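Local atomic coordinates of putative NADH-flavin reductase (Lactobacillus casei ATCC 334, PDB entry 3H2S), a protein that binds NADPH in a Rossmann-type fold and is probably an oxidoreductase of the NAD(P)H-dependent flavin reductase kind. Residues F102-S108 / Q138-Y142. Residues are numbered along the deposited sequence; the frame is centred on the assembly and turned at random.
Sequences FILGSAS and QYYEY. With NDP (NADPH dihydro-nicotinamide-adenine-dinucleotide phosphate), chain C.
This is a buried strand-end-to-helix contact at the nicotinamide end of the NADPH site. Strand 99-103, a parallel strand inside the sheet, runs out after Ile103 into a loop, and helix 132-145 lies against that exit. Phe102 and Ile103 are extended; Leu104 and Gly105 stay open (psi -165° and 168°), and from Ser106 the chain turns. The closest CA pairs are Gly105 with Gln138 (5.9 Å) and Ser108 with Tyr139 (5.3 Å).

Gln138, chi1 m, reaches from the helix to the cofactor. Gln138 OE1 accepts from the ribose O2D of NDP (2.7 Å), while Gln138 NE2 gives one well-directed bond to Glu141 OE1 one turn on (3.0 Å); its remaining N-H is probably shared between O3D of NDP (3.1 Å) and, weakly, Ile103 O (3.1 Å). Ser106 N holds the carboxamide O7N of NDP at 2.7 Å. In SDR-type Rossmann folds, to which this biliverdin-reductase-B-like family belongs, the end of this central strand and the helix that follows it commonly flank the nicotinamide half of the coenzyme.

Two waters fill the seam. Water 1 lies 2.8 Å from Ile103 O and 2.6 Å from Glu141 OE2; water 2 accepts from Gly105 N (2.9 Å), lies 2.8 Å from Ser108 OG and donates weakly to Gln138 O (3.1 Å). Leu104 (m, t) packs its CD1 on Tyr142 CD2 (3.8 Å), an apolar contact, and sets its CD2 3.7 Å from the carboxylate carbon CD of Glu141. Ser108 CB, 3.9 Å from both Tyr139 CD1 and Tyr142 CD1, meets the Tyr139 ring at its edge. Arg209 hydrogen-bonds Ser108 OG and makes a cation-pi contact with Tyr142.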
loop_
_atom_site.group_PDB
_atom_site.type_symbol
_atom_site.label_atom_id
_atom_site.label_comp_id
_atom_site.label_asym_id
_atom_site.label_seq_id
_atom_site.Cartn_x
_atom_site.Cartn_y
_atom_site.Cartn_z
ATOM N N PHE A 102 4.793 -13.161 4.012
ATOM C CA PHE A 102 5.079 -11.986 4.844
ATOM C C PHE A 102 5.064 -12.400 6.303
ATOM O O PHE A 102 4.133 -13.092 6.745
ATOM C CB PHE A 102 4.017 -10.898 4.624
ATOM C CG PHE A 102 3.994 -10.353 3.239
ATOM C CD1 PHE A 102 4.686 -9.197 2.933
ATOM C CD2 PHE A 102 3.303 -11.014 2.224
ATOM C CE1 PHE A 102 4.704 -8.693 1.633
ATOM C CE2 PHE A 102 3.353 -10.550 0.907
ATOM C CZ PHE A 102 4.047 -9.380 0.614
ATOM N N ILE A 103 6.149 -12.083 7.012
ATOM C CA ILE A 103 6.174 -12.250 8.449
ATOM C C ILE A 103 5.500 -11.029 9.073
ATOM O O ILE A 103 5.930 -9.888 8.870
ATOM C CB ILE A 103 7.589 -12.376 9.030
ATOM C CG1 ILE A 103 8.356 -13.562 8.394
ATOM C CG2 ILE A 103 7.505 -12.539 10.534
ATOM C CD1 ILE A 103 9.767 -13.734 8.946
ATOM N N LEU A 104 4.474 -11.281 9.871
ATOM C CA LEU A 104 3.676 -10.211 10.450
ATOM C C LEU A 104 3.993 -10.084 11.937
ATOM O O LEU A 104 5.047 -10.530 12.397
ATOM C CB LEU A 104 2.185 -10.488 10.208
ATOM C CG LEU A 104 1.786 -10.535 8.724
ATOM C CD1 LEU A 104 0.350 -11.022 8.561
ATOM C CD2 LEU A 104 1.988 -9.182 8.040
ATOM N N GLY A 105 3.147 -9.367 12.665
ATOM C CA GLY A 105 3.371 -9.150 14.083
ATOM C C GLY A 105 2.387 -9.936 14.924
ATOM O O GLY A 105 1.361 -10.411 14.428
ATOM N N SER A 106 2.671 -9.987 16.221
ATOM C CA SER A 106 1.811 -10.654 17.180
ATOM C C SER A 106 0.588 -9.794 17.518
ATOM O O SER A 106 -0.455 -10.301 17.915
ATOM C CB SER A 106 2.633 -10.949 18.443
ATOM O OG SER A 106 2.295 -12.215 18.971
ATOM N N ALA A 107 0.704 -8.483 17.342
ATOM C CA ALA A 107 -0.337 -7.555 17.800
ATOM C C ALA A 107 -1.617 -7.594 16.959
ATOM O O ALA A 107 -2.658 -7.083 17.372
ATOM C CB ALA A 107 0.216 -6.135 17.873
ATOM N N SER A 108 -1.545 -8.222 15.790
ATOM C CA SER A 108 -2.726 -8.392 14.944
ATOM C C SER A 108 -3.458 -9.694 15.260
ATOM O O SER A 108 -4.456 -10.029 14.618
ATOM C CB SER A 108 -2.344 -8.314 13.459
ATOM O OG SER A 108 -1.528 -9.403 13.061
ATOM N N GLN A 138 2.516 -2.897 11.177
ATOM C CA GLN A 138 2.376 -4.313 10.822
ATOM C C GLN A 138 0.938 -4.793 10.881
ATOM O O GLN A 138 0.544 -5.697 10.139
ATOM C CB GLN A 138 3.263 -5.205 11.694
ATOM C CG GLN A 138 4.701 -5.119 11.314
ATOM C CD GLN A 138 5.394 -6.456 11.395
ATOM O OE1 GLN A 138 5.780 -6.891 12.475
ATOM N NE2 GLN A 138 5.615 -7.082 10.244
ATOM N N TYR A 139 0.158 -4.221 11.798
ATOM C CA TYR A 139 -1.275 -4.446 11.787
ATOM C C TYR A 139 -1.864 -3.936 10.458
ATOM O O TYR A 139 -2.608 -4.639 9.796
ATOM C CB TYR A 139 -1.916 -3.730 12.977
ATOM C CG TYR A 139 -3.426 -3.724 12.931
ATOM C CD1 TYR A 139 -4.138 -4.907 12.997
ATOM C CD2 TYR A 139 -4.129 -2.544 12.709
ATOM C CE1 TYR A 139 -5.535 -4.912 12.903
ATOM C CE2 TYR A 139 -5.518 -2.533 12.677
ATOM C CZ TYR A 139 -6.212 -3.716 12.794
ATOM O OH TYR A 139 -7.591 -3.713 12.715
ATOM N N TYR A 140 -1.499 -2.717 10.067
ATOM C CA TYR A 140 -1.891 -2.175 8.756
ATOM C C TYR A 140 -1.385 -3.030 7.586
ATOM O O TYR A 140 -2.095 -3.213 6.591
ATOM C CB TYR A 140 -1.413 -0.737 8.604
ATOM C CG TYR A 140 -2.098 0.274 9.536
ATOM C CD1 TYR A 140 -3.404 0.090 9.971
ATOM C CD2 TYR A 140 -1.451 1.447 9.886
ATOM C CE1 TYR A 140 -4.043 1.051 10.762
ATOM C CE2 TYR A 140 -2.061 2.405 10.686
ATOM C CZ TYR A 140 -3.363 2.204 11.111
ATOM O OH TYR A 140 -3.974 3.157 11.894
ATOM N N GLU A 141 -0.146 -3.514 7.678
ATOM C CA GLU A 141 0.414 -4.404 6.648
ATOM C C GLU A 141 -0.461 -5.647 6.470
ATOM O O GLU A 141 -0.816 -6.018 5.351
ATOM C CB GLU A 141 1.848 -4.813 7.023
ATOM C CG GLU A 141 2.463 -5.860 6.106
ATOM C CD GLU A 141 3.817 -6.351 6.590
ATOM O OE1 GLU A 141 4.208 -6.068 7.757
ATOM O OE2 GLU A 141 4.458 -7.096 5.822
ATOM N N TYR A 142 -0.897 -6.209 7.591
ATOM C CA TYR A 142 -1.817 -7.343 7.584
ATOM C C TYR A 142 -3.166 -6.984 6.933
ATOM O O TYR A 142 -3.717 -7.752 6.156
ATOM C CB TYR A 142 -2.038 -7.804 9.021
ATOM C CG TYR A 142 -3.234 -8.693 9.206
ATOM C CD1 TYR A 142 -4.252 -8.334 10.080
ATOM C CD2 TYR A 142 -3.307 -9.924 8.583
ATOM C CE1 TYR A 142 -5.328 -9.165 10.305
ATOM C CE2 TYR A 142 -4.370 -10.790 8.828
ATOM C CZ TYR A 142 -5.368 -10.406 9.704
ATOM O OH TYR A 142 -6.445 -11.233 9.939
HETATM P PA NDP C . 15.993 -8.082 12.037
HETATM O O1A NDP C . 15.967 -6.818 12.944
HETATM O O2A NDP C . 16.946 -9.177 12.376
HETATM O O5B NDP C . 16.453 -7.249 10.635
HETATM C C5B NDP C . 15.535 -7.595 9.567
HETATM C C4B NDP C . 16.152 -7.193 8.171
HETATM O O4B NDP C . 15.727 -5.880 7.866
HETATM C C3B NDP C . 17.716 -7.121 8.193
HETATM O O3B NDP C . 18.150 -7.933 7.147
HETATM C C2B NDP C . 17.986 -5.590 7.890
HETATM O O2B NDP C . 19.141 -5.283 7.192
HETATM C C1B NDP C . 16.700 -5.281 7.062
HETATM N N9A NDP C . 16.420 -3.836 7.058
HETATM C C8A NDP C . 16.045 -3.092 8.208
HETATM N N7A NDP C . 15.814 -1.804 7.942
HETATM C C5A NDP C . 16.015 -1.699 6.549
HETATM C C6A NDP C . 15.886 -0.583 5.703
HETATM N N6A NDP C . 15.562 0.621 6.254
HETATM N N1A NDP C . 16.389 -0.673 4.420
HETATM C C2A NDP C . 16.680 -1.928 3.964
HETATM N N3A NDP C . 16.646 -3.119 4.635
HETATM C C4A NDP C . 16.382 -2.948 5.976
HETATM O O3 NDP C . 14.514 -8.569 12.289
HETATM P PN NDP C . 13.719 -9.897 12.777
HETATM O O1N NDP C . 14.279 -11.106 12.004
HETATM O O2N NDP C . 14.000 -9.951 14.248
HETATM O O5D NDP C . 12.131 -9.804 12.411
HETATM C C5D NDP C . 11.599 -10.315 11.186
HETATM C C4D NDP C . 10.077 -10.089 11.220
HETATM O O4D NDP C . 9.640 -10.619 12.459
HETATM C C3D NDP C . 9.560 -8.623 11.128
HETATM O O3D NDP C . 8.361 -8.583 10.444
HETATM C C2D NDP C . 9.417 -8.269 12.654
HETATM O O2D NDP C . 8.427 -7.294 12.862
HETATM C C1D NDP C . 8.874 -9.659 13.146
HETATM N N1N NDP C . 8.902 -9.753 14.604
HETATM C C2N NDP C . 7.606 -9.816 15.269
HETATM C C3N NDP C . 7.661 -9.673 16.790
HETATM C C7N NDP C . 6.404 -10.258 17.410
HETATM O O7N NDP C . 5.319 -10.061 16.881
HETATM N N7N NDP C . 6.493 -10.863 18.655
HETATM C C4N NDP C . 8.934 -10.046 17.522
HETATM C C5N NDP C . 10.202 -9.661 16.804
HETATM C C6N NDP C . 10.174 -9.594 15.293
HETATM P P2B NDP C . 20.582 -5.251 7.954
HETATM O O1X NDP C . 20.993 -6.724 8.319
HETATM O O2X NDP C . 21.639 -4.830 6.867
HETATM O O3X NDP C . 20.569 -4.378 9.162
HETATM O O HOH W 1 6.522 -8.384 6.620
HETATM O O HOH W 2 0.673 -7.809 12.348
#